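Local atomic coordinates of CTP:phosphocholine Cytidylyltransferase (Streptococcus pneumoniae, PDB entry 1JYK), a protein that catalyses transfer of a cytidylyl group from CTP to phosphocholine, giving CDP-choline and pyrophosphate. Residues 71-83 / 88-102. Numbering follows the deposited sequence.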
loop_
_atom_site.group_PDB
_atom_site.type_symbol
_atom_site.label_atom_id
_atom_site.label_comp_id
_atom_site.label_asym_id
_atom_site.label_seq_id
_atom_site.Cartn_x
_atom_site.Cartn_y
_atom_site.Cartn_z
ATOM N N ILE A 71 10.082 -0.396 13.076
ATOM C CA ILE A 71 8.700 -0.802 12.862
ATOM C C ILE A 71 8.759 -2.303 12.611
ATOM O O ILE A 71 8.814 -2.767 11.474
ATOM C CB ILE A 71 8.079 -0.051 11.670
ATOM C CG1 ILE A 71 8.181 1.461 11.913
ATOM C CG2 ILE A 71 6.618 -0.451 11.508
ATOM C CD1 ILE A 71 8.190 2.288 10.654
ATOM N N ASN A 72 8.749 -3.051 13.706
ATOM C CA ASN A 72 8.869 -4.499 13.659
ATOM C C ASN A 72 7.584 -5.303 13.720
ATOM O O ASN A 72 7.618 -6.529 13.643
ATOM C CB ASN A 72 9.817 -4.939 14.763
ATOM C CG ASN A 72 11.125 -4.197 14.702
ATOM O OD1 ASN A 72 11.602 -3.867 13.615
ATOM N ND2 ASN A 72 11.713 -3.915 15.863
ATOM N N ASP A 73 6.453 -4.619 13.873
ATOM C CA ASP A 73 5.166 -5.295 13.890
ATOM C C ASP A 73 4.669 -5.170 12.459
ATOM O O ASP A 73 4.032 -4.178 12.091
ATOM C CB ASP A 73 4.198 -4.613 14.851
ATOM C CG ASP A 73 2.851 -5.299 14.900
ATOM O OD1 ASP A 73 2.653 -6.299 14.176
ATOM O OD2 ASP A 73 1.977 -4.838 15.662
ATOM N N ILE A 74 4.980 -6.186 11.661
ATOM C CA ILE A 74 4.623 -6.210 10.252
ATOM C C ILE A 74 3.659 -7.339 9.899
ATOM O O ILE A 74 3.908 -8.512 10.192
ATOM C CB ILE A 74 5.909 -6.321 9.392
ATOM C CG1 ILE A 74 6.823 -5.129 9.697
ATOM C CG2 ILE A 74 5.561 -6.394 7.904
ATOM C CD1 ILE A 74 8.247 -5.337 9.272
ATOM N N ILE A 75 2.549 -6.961 9.272
ATOM C CA ILE A 75 1.515 -7.899 8.857
ATOM C C ILE A 75 1.440 -7.896 7.335
ATOM O O ILE A 75 1.326 -6.838 6.710
ATOM C CB ILE A 75 0.126 -7.500 9.429
ATOM C CG1 ILE A 75 0.207 -7.369 10.956
ATOM C CG2 ILE A 75 -0.920 -8.535 9.041
ATOM C CD1 ILE A 75 -1.027 -6.742 11.598
ATOM N N ILE A 76 1.520 -9.076 6.733
ATOM C CA ILE A 76 1.457 -9.178 5.287
ATOM C C ILE A 76 0.201 -9.924 4.861
ATOM O O ILE A 76 -0.047 -11.044 5.316
ATOM C CB ILE A 76 2.692 -9.908 4.722
ATOM C CG1 ILE A 76 3.967 -9.256 5.255
ATOM C CG2 ILE A 76 2.664 -9.884 3.200
ATOM C CD1 ILE A 76 5.235 -9.907 4.761
ATOM N N ILE A 77 -0.603 -9.292 4.011
ATOM C CA ILE A 77 -1.808 -9.921 3.503
ATOM C C ILE A 77 -1.395 -10.759 2.291
ATOM O O ILE A 77 -0.917 -10.224 1.290
ATOM C CB ILE A 77 -2.860 -8.878 3.057
ATOM C CG1 ILE A 77 -3.075 -7.831 4.156
ATOM C CG2 ILE A 77 -4.165 -9.588 2.722
ATOM C CD1 ILE A 77 -3.330 -8.418 5.535
ATOM N N VAL A 78 -1.578 -12.072 2.386
ATOM C CA VAL A 78 -1.212 -12.974 1.300
ATOM C C VAL A 78 -2.438 -13.691 0.747
ATOM O O VAL A 78 -3.477 -13.770 1.410
ATOM C CB VAL A 78 -0.162 -14.038 1.770
ATOM C CG1 VAL A 78 1.076 -13.341 2.318
ATOM C CG2 VAL A 78 -0.766 -14.959 2.836
ATOM N N GLY A 79 -2.310 -14.204 -0.473
ATOM C CA GLY A 79 -3.406 -14.917 -1.103
ATOM C C GLY A 79 -2.873 -15.781 -2.228
ATOM O O GLY A 79 -2.676 -16.990 -2.062
ATOM N N TYR A 80 -2.630 -15.148 -3.370
ATOM C CA TYR A 80 -2.102 -15.818 -4.550
ATOM C C TYR A 80 -0.701 -16.371 -4.246
ATOM O O TYR A 80 0.188 -15.617 -3.845
ATOM C CB TYR A 80 -2.034 -14.812 -5.700
ATOM C CG TYR A 80 -1.462 -15.361 -6.979
ATOM C CD1 TYR A 80 -0.326 -14.790 -7.559
ATOM C CD2 TYR A 80 -2.058 -16.442 -7.624
ATOM C CE1 TYR A 80 0.198 -15.279 -8.749
ATOM C CE2 TYR A 80 -1.544 -16.940 -8.815
ATOM C CZ TYR A 80 -0.415 -16.356 -9.372
ATOM O OH TYR A 80 0.107 -16.849 -10.546
ATOM N N LEU A 81 -0.516 -17.679 -4.436
ATOM C CA LEU A 81 0.770 -18.352 -4.176
ATOM C C LEU A 81 1.343 -18.030 -2.788
ATOM O O LEU A 81 2.561 -17.900 -2.611
ATOM C CB LEU A 81 1.793 -17.982 -5.264
ATOM C CG LEU A 81 1.377 -18.228 -6.723
ATOM C CD1 LEU A 81 2.447 -17.708 -7.673
ATOM C CD2 LEU A 81 1.150 -19.714 -6.943
ATOM N N LYS A 82 0.455 -17.939 -1.801
ATOM C CA LYS A 82 0.841 -17.598 -0.438
ATOM C C LYS A 82 1.932 -18.453 0.203
ATOM O O LYS A 82 2.682 -17.963 1.055
ATOM C CB LYS A 82 -0.393 -17.590 0.464
ATOM C CG LYS A 82 -0.985 -18.954 0.716
ATOM C CD LYS A 82 -2.199 -18.851 1.626
ATOM C CE LYS A 82 -2.709 -20.222 2.008
ATOM N NZ LYS A 82 -3.145 -20.961 0.798
ATOM N N GLU A 83 2.037 -19.717 -0.203
ATOM C CA GLU A 83 3.044 -20.599 0.382
ATOM C C GLU A 83 4.481 -20.119 0.150
ATOM O O GLU A 83 5.401 -20.521 0.861
ATOM C CB GLU A 83 2.869 -22.034 -0.137
ATOM C CG GLU A 83 3.036 -22.197 -1.644
ATOM C CD GLU A 83 1.789 -21.814 -2.440
ATOM O OE1 GLU A 83 0.707 -21.630 -1.833
ATOM O OE2 GLU A 83 1.900 -21.696 -3.681
ATOM N N LEU A 88 9.302 -15.950 5.300
ATOM C CA LEU A 88 9.434 -14.615 5.873
ATOM C C LEU A 88 9.123 -14.548 7.361
ATOM O O LEU A 88 9.579 -13.644 8.052
ATOM C CB LEU A 88 8.541 -13.621 5.114
ATOM C CG LEU A 88 8.878 -13.367 3.636
ATOM C CD1 LEU A 88 7.719 -12.623 2.979
ATOM C CD2 LEU A 88 10.175 -12.560 3.512
ATOM N N LYS A 89 8.353 -15.501 7.868
ATOM C CA LYS A 89 8.022 -15.491 9.282
ATOM C C LYS A 89 9.268 -15.666 10.153
ATOM O O LYS A 89 9.481 -14.911 11.109
ATOM C CB LYS A 89 7.000 -16.580 9.583
ATOM C CG LYS A 89 5.681 -16.366 8.875
ATOM C CD LYS A 89 4.647 -17.378 9.331
ATOM C CE LYS A 89 4.999 -18.765 8.841
ATOM N NZ LYS A 89 3.894 -19.730 9.082
ATOM N N GLU A 90 10.107 -16.643 9.822
ATOM C CA GLU A 90 11.319 -16.852 10.604
ATOM C C GLU A 90 12.447 -15.913 10.154
ATOM O O GLU A 90 13.377 -15.623 10.908
ATOM C CB GLU A 90 11.756 -18.320 10.514
ATOM C CG GLU A 90 11.218 -19.161 11.674
ATOM C CD GLU A 90 11.460 -20.656 11.512
ATOM O OE1 GLU A 90 12.304 -21.044 10.681
ATOM O OE2 GLU A 90 10.802 -21.442 12.222
ATOM N N LYS A 91 12.365 -15.421 8.925
ATOM C CA LYS A 91 13.401 -14.525 8.438
ATOM C C LYS A 91 13.281 -13.115 9.007
ATOM O O LYS A 91 14.294 -12.472 9.291
ATOM C CB LYS A 91 13.375 -14.452 6.913
ATOM C CG LYS A 91 14.507 -13.615 6.326
ATOM C CD LYS A 91 14.623 -13.832 4.830
ATOM C CE LYS A 91 15.633 -12.885 4.215
ATOM N NZ LYS A 91 16.107 -13.356 2.891
ATOM N N TYR A 92 12.049 -12.640 9.187
ATOM C CA TYR A 92 11.825 -11.282 9.689
ATOM C C TYR A 92 10.878 -11.134 10.874
ATOM O O TYR A 92 10.793 -10.050 11.460
ATOM C CB TYR A 92 11.306 -10.383 8.563
ATOM C CG TYR A 92 12.240 -10.243 7.394
ATOM C CD1 TYR A 92 11.919 -10.805 6.162
ATOM C CD2 TYR A 92 13.422 -9.512 7.501
ATOM C CE1 TYR A 92 12.747 -10.636 5.061
ATOM C CE2 TYR A 92 14.257 -9.339 6.401
ATOM C CZ TYR A 92 13.908 -9.902 5.186
ATOM O OH TYR A 92 14.691 -9.708 4.077
ATOM N N GLY A 93 10.161 -12.197 11.218
ATOM C CA GLY A 93 9.232 -12.112 12.329
ATOM C C GLY A 93 7.904 -11.491 11.926
ATOM O O GLY A 93 7.149 -11.006 12.774
ATOM N N VAL A 94 7.603 -11.507 10.628
ATOM C CA VAL A 94 6.344 -10.939 10.145
ATOM C C VAL A 94 5.176 -11.886 10.388
ATOM O O VAL A 94 5.365 -13.083 10.631
ATOM C CB VAL A 94 6.402 -10.629 8.631
ATOM C CG1 VAL A 94 7.566 -9.697 8.337
ATOM C CG2 VAL A 94 6.519 -11.926 7.836
ATOM N N ARG A 95 3.967 -11.341 10.335
ATOM C CA ARG A 95 2.768 -12.147 10.506
ATOM C C ARG A 95 2.103 -12.220 9.138
ATOM O O ARG A 95 2.048 -11.219 8.424
ATOM C CB ARG A 95 1.812 -11.496 11.506
ATOM C CG ARG A 95 2.144 -11.761 12.971
ATOM C CD ARG A 95 0.986 -11.335 13.866
ATOM N NE ARG A 95 0.844 -9.879 13.928
ATOM C CZ ARG A 95 -0.160 -9.249 14.535
ATOM N NH1 ARG A 95 -1.113 -9.947 15.135
ATOM N NH2 ARG A 95 -0.204 -7.921 14.545
ATOM N N LEU A 96 1.614 -13.394 8.762
ATOM C CA LEU A 96 0.953 -13.546 7.472
ATOM C C LEU A 96 -0.541 -13.735 7.690
ATOM O O LEU A 96 -0.946 -14.495 8.569
ATOM C CB LEU A 96 1.523 -14.750 6.708
ATOM C CG LEU A 96 3.046 -14.790 6.493
ATOM C CD1 LEU A 96 3.429 -16.040 5.710
ATOM C CD2 LEU A 96 3.499 -13.542 5.744
ATOM N N VAL A 97 -1.352 -13.024 6.911
ATOM C CA VAL A 97 -2.807 -13.134 7.004
ATOM C C VAL A 97 -3.352 -13.530 5.632
ATOM O O VAL A 97 -3.200 -12.796 4.646
ATOM C CB VAL A 97 -3.444 -11.810 7.462
ATOM C CG1 VAL A 97 -4.960 -11.947 7.519
ATOM C CG2 VAL A 97 -2.903 -11.431 8.821
ATOM N N PHE A 98 -3.984 -14.697 5.575
ATOM C CA PHE A 98 -4.528 -15.225 4.330
ATOM C C PHE A 98 -5.859 -14.616 3.913
ATOM O O PHE A 98 -6.815 -14.604 4.677
ATOM C CB PHE A 98 -4.676 -16.749 4.449
ATOM C CG PHE A 98 -5.227 -17.412 3.215
ATOM C CD1 PHE A 98 -6.063 -18.516 3.326
ATOM C CD2 PHE A 98 -4.908 -16.940 1.946
ATOM C CE1 PHE A 98 -6.571 -19.141 2.190
ATOM C CE2 PHE A 98 -5.412 -17.559 0.802
ATOM C CZ PHE A 98 -6.244 -18.660 0.925
ATOM N N ASN A 99 -5.903 -14.110 2.687
ATOM C CA ASN A 99 -7.114 -13.531 2.125
ATOM C C ASN A 99 -7.567 -14.480 1.017
ATOM O O ASN A 99 -7.045 -14.441 -0.099
ATOM C CB ASN A 99 -6.831 -12.149 1.537
ATOM C CG ASN A 99 -8.015 -11.598 0.761
ATOM O OD1 ASN A 99 -9.071 -12.227 0.699
ATOM N ND2 ASN A 99 -7.847 -10.419 0.165
ATOM N N ASP A 100 -8.536 -15.337 1.326
ATOM C CA ASP A 100 -9.012 -16.300 0.345
ATOM C C ASP A 100 -9.878 -15.698 -0.758
ATOM O O ASP A 100 -10.218 -16.376 -1.728
ATOM C CB ASP A 100 -9.759 -17.436 1.042
ATOM C CG ASP A 100 -11.074 -16.993 1.625
ATOM O OD1 ASP A 100 -12.124 -17.351 1.056
ATOM O OD2 ASP A 100 -11.057 -16.292 2.651
ATOM N N LYS A 101 -10.235 -14.428 -0.622
ATOM C CA LYS A 101 -11.040 -13.778 -1.652
ATOM C C LYS A 101 -10.144 -12.911 -2.529
ATOM O O LYS A 101 -10.628 -12.067 -3.277
ATOM C CB LYS A 101 -12.129 -12.904 -1.018
ATOM C CG LYS A 101 -12.836 -13.531 0.172
ATOM C CD LYS A 101 -13.323 -14.931 -0.141
ATOM C CE LYS A 101 -14.345 -14.917 -1.255
ATOM N NZ LYS A 101 -15.678 -15.346 -0.763
ATOM N N TYR A 102 -8.837 -13.129 -2.439
ATOM C CA TYR A 102 -7.884 -12.342 -3.205
ATOM C C TYR A 102 -8.215 -12.282 -4.691
ATOM O O TYR A 102 -7.876 -11.314 -5.375
ATOM C CB TYR A 102 -6.472 -12.901 -3.015
ATOM C CG TYR A 102 -6.233 -14.213 -3.725
ATOM C CD1 TYR A 102 -6.388 -15.424 -3.054
ATOM C CD2 TYR A 102 -5.841 -14.241 -5.066
ATOM C CE1 TYR A 102 -6.156 -16.633 -3.695
ATOM C CE2 TYR A 102 -5.605 -15.446 -5.722
ATOM C CZ TYR A 102 -5.765 -16.636 -5.027
ATOM O OH TYR A 102 -5.536 -17.835 -5.658
HETATM O O HOH W 1 5.848 -8.839 12.977
HETATM O O HOH W 2 8.669 -8.063 11.835
HETATM O O HOH W 3 -2.491 -19.457 -5.123
#
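Phe98 carries its ring anti to the backbone N (chi1 -180°), and Lys82, with CG between its backbone N and carbonyl carbon, then extended through chi2 and chi3 before bending at the last torsion, lays its last carbons and amine over one face of that ring. Lys82 CD stands 3.7 Å from the centroid of the Phe98 ring, a CH-pi contact. Lys82 NZ lies 4.1 Å from the same centroid, 20° off the normal, which qualifies as cation-pi. Gly79 CA meets the ring of Phe98 at its edge. Farther along, the Tyr102 ring turns a face to the Gly79-Tyr80 peptide, with Tyr80 N 3.5 Å above the centre of that ring. Five backbone hydrogen bonds, from Arg95 N on Ile74 O (2.8 Å) to Asn99 N on Val78 O, pair strands 74-78 and 95-98 in parallel. Helix 87-92 connects them, so the unit is a beta-alpha-beta crossover within the nucleotidyltransferase family's mixed sheet, where strand 27-32 flanks 74-78 on its other edge. On one face Ile75 CG2 packs 3.5 Å from Val97 CG2; on the other, Ile76 CD1 reaches Val94 CG2 at 3.9 Å and also touches Leu88 of the helix. Arg95 lies alongside Ile75, and its NH2 makes a weak, salt-bridging bond of 3.3 Å to Asp73 OD1, the carboxylate and guanidinium planes 38° apart; Asp73 OD2 is paired with Arg25.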